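PDB 5I2U: cellulase from Soil metagenome, which probably hydrolyses the beta-1,4-glucosidic links of cellulose, as a salt-tolerant glycoside hydrolase of family 5. Local coordinates for residues D128-N133 / I160-D165; E138-F143 / S176-A181. All coordinates share one frame; numbering follows the deposited sequence.

Contact 1 (D128-N133 / I160-D165); sequences DFHAHN and IWNEPD
Asn162 N bonds to Phe129 O at 3.1 Å and Glu163 N to Ala131 O, so the end of strand 124-130 and the loop that follows strand 156-159 continue side by side, their end-to-end directions 40° apart. Phe129 O takes a second bond from Ala131 N, which arrives at the other face of its carbonyl plane and closes an inverse gamma turn centred on His130. The imidazole of His130 and the amide of Asn162 point the same way and stack, planes 14° apart, with Asn162 ND2 3.2 Å from His130 CE1, over the ring and displaced toward its rim. His130 ND1 donates to Asp128 OD2 at 2.6 Å, in its own ring plane and on the syn side of the carboxylate; the ring gets there with CG anti to the backbone N (chi1 -158°), and the bond fixes its rotation. Arg89 NH2 forms a salt bridge to Asp128 OD2 and a hydrogen bond to Asn162 OD1. With an alanine in place of His130, Asp128 OD2 would probably be left without its imidazole partner and the Asn162 amide without the flat surface it stacks on. Asn162, Glu163 and Pro164 form the Asn-Glu-Pro signature of family 5, at the C-terminal end of the fourth barrel strand; in relatives its glutamate is the acid/base. Glu163 OE2 here bonds His222 and lies close to Glu250. From the other segment, His132 ND1 donates to a lone pair of Glu163 O at 3.0 Å, its ring edge turned so that CE1 comes 3.4 Å from Glu163 OE1. Trp161 turns its indole edge toward the backbone of 131-132: CD1 lies 3.2 Å from Ala131 O, and NE1 makes a weak bond to His132 O. Pro164 CG sits over the centre of one indole face.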
ATOM      1  N   ASP A 128       2.032  -1.590   6.557  1.00 30.32           N
ATOM      2  CA  ASP A 128       3.039  -0.736   5.940  1.00 32.13           C
ATOM      3  C   ASP A 128       3.916  -0.037   7.007  1.00 32.81           C
ATOM      4  O   ASP A 128       3.444   0.755   7.817  1.00 34.16           O
ATOM      5  CB  ASP A 128       2.364   0.242   4.947  1.00 33.14           C
ATOM      6  CG  ASP A 128       3.191   1.506   4.653  1.00 36.59           C
ATOM      7  OD1 ASP A 128       4.440   1.452   4.585  1.00 36.24           O
ATOM      8  OD2 ASP A 128       2.555   2.573   4.466  1.00 38.24           O
ATOM      9  N   PHE A 129       5.204  -0.378   6.965  1.00 29.29           N
ATOM     10  CA  PHE A 129       6.246   0.176   7.793  1.00 27.89           C
ATOM     11  C   PHE A 129       6.609   1.457   7.103  1.00 27.97           C
ATOM     12  O   PHE A 129       7.448   1.482   6.202  1.00 28.31           O
ATOM     13  CB  PHE A 129       7.405  -0.824   7.815  1.00 30.51           C
ATOM     14  CG  PHE A 129       8.435  -0.555   8.851  1.00 30.29           C
ATOM     15  CD1 PHE A 129       8.232  -0.957  10.166  1.00 30.11           C
ATOM     16  CD2 PHE A 129       9.633   0.067   8.501  1.00 31.45           C
ATOM     17  CE1 PHE A 129       9.200  -0.729  11.127  1.00 33.01           C
ATOM     18  CE2 PHE A 129      10.607   0.302   9.449  1.00 32.18           C
ATOM     19  CZ  PHE A 129      10.390  -0.094  10.770  1.00 34.65           C
ATOM     20  N   HIS A 130       5.935   2.526   7.518  1.00 30.33           N
ATOM     21  CA  HIS A 130       5.867   3.759   6.759  1.00 29.22           C
ATOM     22  C   HIS A 130       7.067   4.666   7.070  1.00 32.55           C
ATOM     23  O   HIS A 130       6.958   5.679   7.778  1.00 36.28           O
ATOM     24  CB  HIS A 130       4.521   4.443   7.001  1.00 29.53           C
ATOM     25  CG  HIS A 130       4.126   5.403   5.922  1.00 29.74           C
ATOM     26  ND1 HIS A 130       3.440   5.016   4.790  1.00 30.97           N
ATOM     27  CD2 HIS A 130       4.290   6.738   5.822  1.00 30.40           C
ATOM     28  CE1 HIS A 130       3.211   6.070   4.033  1.00 30.87           C
ATOM     29  NE2 HIS A 130       3.721   7.130   4.636  1.00 34.32           N
ATOM     30  N   ALA A 131       8.207   4.270   6.513  1.00 29.46           N
ATOM     31  CA  ALA A 131       9.496   4.883   6.745  1.00 29.99           C
ATOM     32  C   ALA A 131      10.032   5.483   5.459  1.00 32.77           C
ATOM     33  O   ALA A 131       9.755   4.975   4.361  1.00 30.13           O
ATOM     34  CB  ALA A 131      10.476   3.825   7.234  1.00 29.13           C
ATOM     35  N   HIS A 132      10.798   6.561   5.612  1.00 35.89           N
ATOM     36  CA  HIS A 132      11.715   7.055   4.577  1.00 42.39           C
ATOM     37  C   HIS A 132      13.152   6.627   4.870  1.00 43.17           C
ATOM     38  O   HIS A 132      13.860   6.166   3.969  1.00 48.49           O
ATOM     39  CB  HIS A 132      11.680   8.580   4.477  1.00 44.82           C
ATOM     40  CG  HIS A 132      10.391   9.129   3.949  1.00 46.40           C
ATOM     41  ND1 HIS A 132       9.890   8.797   2.708  1.00 41.91           N
ATOM     42  CD2 HIS A 132       9.523  10.024   4.479  1.00 46.64           C
ATOM     43  CE1 HIS A 132       8.757   9.448   2.507  1.00 44.01           C
ATOM     44  NE2 HIS A 132       8.513  10.200   3.564  1.00 46.45           N
ATOM     45  N   ASN A 133      13.581   6.802   6.119  1.00 43.03           N
ATOM     46  CA  ASN A 133      14.919   6.385   6.541  1.00 48.91           C
ATOM     47  C   ASN A 133      14.976   4.869   6.743  1.00 46.33           C
ATOM     48  O   ASN A 133      13.942   4.194   6.740  1.00 38.80           O
ATOM     49  CB  ASN A 133      15.350   7.129   7.805  1.00 50.07           C
ATOM     50  CG  ASN A 133      15.481   8.620   7.579  1.00 59.96           C
ATOM     51  OD1 ASN A 133      16.413   9.069   6.911  1.00 70.71           O
ATOM     52  ND2 ASN A 133      14.533   9.401   8.105  1.00 60.30           N
ATOM     53  N   ILE A 160       7.489  -3.585   3.575  1.00 35.28           N
ATOM     54  CA  ILE A 160       8.594  -3.531   4.531  1.00 37.48           C
ATOM     55  C   ILE A 160       9.316  -2.184   4.643  1.00 39.25           C
ATOM     56  O   ILE A 160      10.018  -1.943   5.623  1.00 40.10           O
ATOM     57  CB  ILE A 160       9.599  -4.696   4.305  1.00 36.18           C
ATOM     58  CG1 ILE A 160      10.296  -4.619   2.944  1.00 34.51           C
ATOM     59  CG2 ILE A 160       8.874  -6.023   4.434  1.00 34.90           C
ATOM     60  CD1 ILE A 160      11.474  -5.555   2.837  1.00 31.42           C
ATOM     61  N   TRP A 161       9.143  -1.310   3.655  1.00 39.98           N
ATOM     62  CA  TRP A 161       9.778   0.003   3.688  1.00 40.78           C
ATOM     63  C   TRP A 161       9.065   0.912   2.698  1.00 38.91           C
ATOM     64  O   TRP A 161       9.329   0.851   1.485  1.00 39.89           O
ATOM     65  CB  TRP A 161      11.264  -0.125   3.341  1.00 41.05           C
ATOM     66  CG  TRP A 161      12.074   1.112   3.526  1.00 43.24           C
ATOM     67  CD1 TRP A 161      11.623   2.381   3.777  1.00 42.86           C
ATOM     68  CD2 TRP A 161      13.493   1.204   3.437  1.00 45.10           C
ATOM     69  NE1 TRP A 161      12.673   3.252   3.854  1.00 46.97           N
ATOM     70  CE2 TRP A 161      13.838   2.561   3.651  1.00 47.88           C
ATOM     71  CE3 TRP A 161      14.510   0.274   3.196  1.00 43.86           C
ATOM     72  CZ2 TRP A 161      15.166   3.011   3.648  1.00 47.63           C
ATOM     73  CZ3 TRP A 161      15.834   0.721   3.182  1.00 46.70           C
ATOM     74  CH2 TRP A 161      16.148   2.081   3.406  1.00 46.79           C
ATOM     75  N   ASN A 162       8.167   1.747   3.228  1.00 39.13           N
ATOM     76  CA  ASN A 162       7.284   2.581   2.407  1.00 34.74           C
ATOM     77  C   ASN A 162       7.979   3.238   1.216  1.00 36.76           C
ATOM     78  O   ASN A 162       7.717   2.891   0.070  1.00 34.28           O
ATOM     79  CB  ASN A 162       6.631   3.654   3.269  1.00 35.02           C
ATOM     80  CG  ASN A 162       5.923   4.729   2.446  1.00 31.34           C
ATOM     81  OD1 ASN A 162       5.219   4.423   1.489  1.00 30.76           O
ATOM     82  ND2 ASN A 162       6.134   5.972   2.796  1.00 29.92           N
ATOM     83  N   GLU A 163       8.867   4.180   1.506  1.00 39.10           N
ATOM     84  CA  GLU A 163       9.477   4.998   0.479  1.00 39.51           C
ATOM     85  C   GLU A 163      10.906   5.302   0.884  1.00 41.66           C
ATOM     86  O   GLU A 163      11.169   6.319   1.523  1.00 38.46           O
ATOM     87  CB  GLU A 163       8.683   6.299   0.285  1.00 41.38           C
ATOM     88  CG  GLU A 163       7.514   6.186  -0.676  1.00 38.49           C
ATOM     89  CD  GLU A 163       6.821   7.511  -0.943  1.00 37.96           C
ATOM     90  OE1 GLU A 163       7.115   8.525  -0.295  1.00 38.86           O
ATOM     91  OE2 GLU A 163       5.939   7.532  -1.811  1.00 44.51           O
ATOM     92  N   PRO A 164      11.837   4.400   0.537  1.00 41.72           N
ATOM     93  CA  PRO A 164      13.234   4.764   0.646  1.00 42.24           C
ATOM     94  C   PRO A 164      13.495   5.963  -0.277  1.00 44.46           C
ATOM     95  O   PRO A 164      13.044   5.948  -1.429  1.00 40.58           O
ATOM     96  CB  PRO A 164      13.982   3.516   0.162  1.00 44.13           C
ATOM     97  CG  PRO A 164      12.973   2.421   0.059  1.00 45.61           C
ATOM     98  CD  PRO A 164      11.630   3.062  -0.041  1.00 45.23           C
ATOM     99  N   ASP A 165      14.153   7.000   0.244  1.00 42.94           N
ATOM    100  CA  ASP A 165      14.482   8.192  -0.558  1.00 47.66           C
ATOM    101  C   ASP A 165      15.928   8.130  -1.110  1.00 49.88           C
ATOM    102  O   ASP A 165      16.142   7.570  -2.193  1.00 45.07           O
ATOM    103  CB  ASP A 165      14.152   9.536   0.155  1.00 46.80           C
ATOM    104  CG  ASP A 165      14.589   9.590   1.626  1.00 48.47           C
ATOM    105  OD1 ASP A 165      15.543   8.871   2.024  1.00 52.71           O
ATOM    106  OD2 ASP A 165      13.976  10.373   2.379  1.00 44.26           O
TER
HETATM  107  O   HOH W   1      15.570  10.130   4.647  1.00 50.34           O

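Contact 2 (E138-F143 / S176-A181); sequences EAKTFF and SEEVIA
Val179 presses its two methyls against helix 136-150, each with its own neighbours. CG2 meets Ala139 CB at 3.9 Å and also reaches the CG of Lys140, while CG1, anti to the backbone N (chi1 173°), comes obliquely to Phe143, 4.0 Å from CD2. Toward solvent the apolar seam gives way to a charged pair. The extended Lys140 chain crosses toward Glu178, lays CE against Glu178 CB at 3.5 Å, and delivers NZ to OE1 in a 2.9 Å salt bridge that meets the carboxylate from above its plane. Behind the first shell, Phe142 CD2 sits over the centre of the Phe143 ring, and Phe142 itself packs edge-to-face on Tyr100. Tyr175 and Ile183, one turn before and one turn after Val179, touch Ala139 and Phe143, extending the seam along helix 169-186. Inward, Ala139 rests on Phe129 and Val179 on Ile160, so both helices lie against the end of strand 124-130 and the start of the loop after strand 156-159. The axes of 138-143 and 176-181 come within 9.3 Å, 22° from parallel, as expected of consecutive outer helices in the (beta/alpha)8 TIM barrel.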
ATOM      1  N   GLU A 138      14.400  -2.329  13.811  1.00 46.01           N
ATOM      2  CA  GLU A 138      13.009  -2.058  14.200  1.00 45.32           C
ATOM      3  C   GLU A 138      12.062  -2.826  13.270  1.00 38.82           C
ATOM      4  O   GLU A 138      11.043  -3.387  13.724  1.00 28.38           O
ATOM      5  CB  GLU A 138      12.641  -0.554  14.132  1.00 49.51           C
ATOM      6  CG  GLU A 138      13.739   0.522  14.226  1.00 56.59           C
ATOM      7  CD  GLU A 138      14.527   0.661  15.515  1.00 61.93           C
ATOM      8  OE1 GLU A 138      14.266  -0.048  16.511  1.00 63.82           O
ATOM      9  OE2 GLU A 138      15.432   1.543  15.494  1.00 69.28           O
ATOM     10  N   ALA A 139      12.395  -2.809  11.971  1.00 36.75           N
ATOM     11  CA  ALA A 139      11.617  -3.528  10.958  1.00 39.48           C
ATOM     12  C   ALA A 139      11.584  -5.037  11.240  1.00 43.45           C
ATOM     13  O   ALA A 139      10.511  -5.644  11.223  1.00 41.86           O
ATOM     14  CB  ALA A 139      12.160  -3.260   9.560  1.00 41.20           C
ATOM     15  N   LYS A 140      12.746  -5.617  11.549  1.00 39.99           N
ATOM     16  CA  LYS A 140      12.823  -7.046  11.870  1.00 38.89           C
ATOM     17  C   LYS A 140      11.996  -7.411  13.085  1.00 37.05           C
ATOM     18  O   LYS A 140      11.288  -8.402  13.070  1.00 38.97           O
ATOM     19  CB  LYS A 140      14.267  -7.486  12.102  1.00 38.50           C
ATOM     20  CG  LYS A 140      15.129  -7.475  10.848  1.00 44.17           C
ATOM     21  CD  LYS A 140      16.607  -7.540  11.201  1.00 47.15           C
ATOM     22  CE  LYS A 140      17.439  -7.837   9.973  1.00 52.67           C
ATOM     23  NZ  LYS A 140      18.894  -7.979  10.261  1.00 54.15           N
ATOM     24  N   THR A 141      12.082  -6.612  14.140  1.00 37.62           N
ATOM     25  CA  THR A 141      11.338  -6.921  15.363  1.00 36.19           C
ATOM     26  C   THR A 141       9.851  -6.734  15.171  1.00 35.25           C
ATOM     27  O   THR A 141       9.065  -7.521  15.680  1.00 33.19           O
ATOM     28  CB  THR A 141      11.774  -6.012  16.501  1.00 39.09           C
ATOM     29  OG1 THR A 141      13.193  -5.845  16.444  1.00 42.19           O
ATOM     30  CG2 THR A 141      11.355  -6.523  17.875  1.00 38.70           C
ATOM     31  N   PHE A 142       9.478  -5.668  14.455  1.00 37.04           N
ATOM     32  CA  PHE A 142       8.080  -5.374  14.163  1.00 34.83           C
ATOM     33  C   PHE A 142       7.475  -6.472  13.286  1.00 34.44           C
ATOM     34  O   PHE A 142       6.427  -7.033  13.610  1.00 33.82           O
ATOM     35  CB  PHE A 142       7.925  -4.008  13.471  1.00 34.36           C
ATOM     36  CG  PHE A 142       6.529  -3.744  12.984  1.00 35.33           C
ATOM     37  CD1 PHE A 142       5.485  -3.591  13.891  1.00 33.76           C
ATOM     38  CD2 PHE A 142       6.239  -3.714  11.618  1.00 34.89           C
ATOM     39  CE1 PHE A 142       4.193  -3.378  13.457  1.00 30.84           C
ATOM     40  CE2 PHE A 142       4.940  -3.500  11.183  1.00 34.26           C
ATOM     41  CZ  PHE A 142       3.920  -3.319  12.109  1.00 33.23           C
ATOM     42  N   PHE A 143       8.138  -6.781  12.180  1.00 34.05           N
ATOM     43  CA  PHE A 143       7.564  -7.749  11.241  1.00 35.11           C
ATOM     44  C   PHE A 143       7.559  -9.184  11.773  1.00 34.24           C
ATOM     45  O   PHE A 143       6.651  -9.944  11.440  1.00 32.01           O
ATOM     46  CB  PHE A 143       8.195  -7.623   9.842  1.00 33.71           C
ATOM     47  CG  PHE A 143       7.619  -6.483   9.041  1.00 33.06           C
ATOM     48  CD1 PHE A 143       6.284  -6.501   8.668  1.00 34.21           C
ATOM     49  CD2 PHE A 143       8.394  -5.383   8.673  1.00 34.53           C
ATOM     50  CE1 PHE A 143       5.726  -5.450   7.944  1.00 31.73           C
ATOM     51  CE2 PHE A 143       7.843  -4.333   7.953  1.00 31.92           C
ATOM     52  CZ  PHE A 143       6.507  -4.372   7.590  1.00 31.44           C
ATOM     53  N   SER A 176      16.146  -5.432   2.698  1.00 40.03           N
ATOM     54  CA  SER A 176      15.011  -6.229   2.253  1.00 41.56           C
ATOM     55  C   SER A 176      15.254  -7.730   2.387  1.00 40.50           C
ATOM     56  O   SER A 176      14.392  -8.446   2.897  1.00 35.81           O
ATOM     57  CB  SER A 176      14.647  -5.867   0.813  1.00 39.58           C
ATOM     58  OG  SER A 176      14.166  -4.543   0.786  1.00 42.53           O
ATOM     59  N   GLU A 177      16.416  -8.193   1.920  1.00 41.79           N
ATOM     60  CA  GLU A 177      16.853  -9.600   2.121  1.00 46.62           C
ATOM     61  C   GLU A 177      16.778  -9.982   3.603  1.00 42.50           C
ATOM     62  O   GLU A 177      16.204 -11.011   3.957  1.00 44.72           O
ATOM     63  CB  GLU A 177      18.283  -9.828   1.596  1.00 46.74           C
ATOM     64  CG  GLU A 177      18.390  -9.895   0.072  1.00 51.70           C
ATOM     65  CD  GLU A 177      19.805  -9.687  -0.479  1.00 55.82           C
ATOM     66  OE1 GLU A 177      20.706  -9.182   0.239  1.00 56.42           O
ATOM     67  OE2 GLU A 177      20.015 -10.025  -1.665  1.00 55.55           O
ATOM     68  N   GLU A 178      17.315  -9.120   4.462  1.00 40.78           N
ATOM     69  CA  GLU A 178      17.355  -9.390   5.897  1.00 43.95           C
ATOM     70  C   GLU A 178      15.985  -9.407   6.585  1.00 41.47           C
ATOM     71  O   GLU A 178      15.730 -10.271   7.414  1.00 35.84           O
ATOM     72  CB  GLU A 178      18.298  -8.411   6.593  1.00 49.22           C
ATOM     73  CG  GLU A 178      19.763  -8.707   6.306  1.00 53.72           C
ATOM     74  CD  GLU A 178      20.723  -7.750   6.993  1.00 57.32           C
ATOM     75  OE1 GLU A 178      20.326  -7.077   7.962  1.00 54.46           O
ATOM     76  OE2 GLU A 178      21.891  -7.684   6.554  1.00 66.61           O
ATOM     77  N   VAL A 179      15.104  -8.479   6.214  1.00 41.11           N
ATOM     78  CA  VAL A 179      13.738  -8.438   6.757  1.00 37.29           C
ATOM     79  C   VAL A 179      12.892  -9.571   6.193  1.00 33.22           C
ATOM     80  O   VAL A 179      12.134 -10.213   6.933  1.00 26.86           O
ATOM     81  CB  VAL A 179      13.065  -7.065   6.495  1.00 38.41           C
ATOM     82  CG1 VAL A 179      11.600  -7.077   6.906  1.00 37.88           C
ATOM     83  CG2 VAL A 179      13.807  -5.962   7.247  1.00 39.44           C
ATOM     84  N   ILE A 180      13.006  -9.804   4.884  1.00 32.88           N
ATOM     85  CA  ILE A 180      12.327 -10.946   4.239  1.00 36.71           C
ATOM     86  C   ILE A 180      12.726 -12.258   4.917  1.00 37.75           C
ATOM     87  O   ILE A 180      11.867 -13.109   5.188  1.00 38.98           O
ATOM     88  CB  ILE A 180      12.628 -11.027   2.714  1.00 39.12           C
ATOM     89  CG1 ILE A 180      11.888  -9.907   1.962  1.00 38.70           C
ATOM     90  CG2 ILE A 180      12.227 -12.383   2.114  1.00 38.30           C
ATOM     91  CD1 ILE A 180      12.471  -9.608   0.593  1.00 38.16           C
ATOM     92  N   ALA A 181      14.025 -12.419   5.176  1.00 40.83           N
ATOM     93  CA  ALA A 181      14.546 -13.617   5.864  1.00 40.67           C
ATOM     94  C   ALA A 181      13.846 -13.848   7.189  1.00 38.63           C
ATOM     95  O   ALA A 181      13.415 -14.959   7.462  1.00 39.00           O
ATOM     96  CB  ALA A 181      16.053 -13.518   6.077  1.00 40.89           C
TER

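How the contacts relate
From the N-terminal side, the chain enters contact 1 at the end of strand 124-130 and then contact 2 through helix 136-150. It passes through strand 156-159, closes contact 1 at 160-165 and then contact 2 in helix 169-186. The segments therefore alternate, and the two closed loops cross, each spanning about thirty residues. Contact 1 joins the end of barrel strand three, with the loop it runs into, to the loop after strand four; contact 2 joins the helices that follow them. Their centres lie 12 Å apart and they touch directly: Phe129 CB packs 3.5 Å from Phe143 CE2, which also reaches Ile160, while Ile160 CD1 meets Ser176 OG.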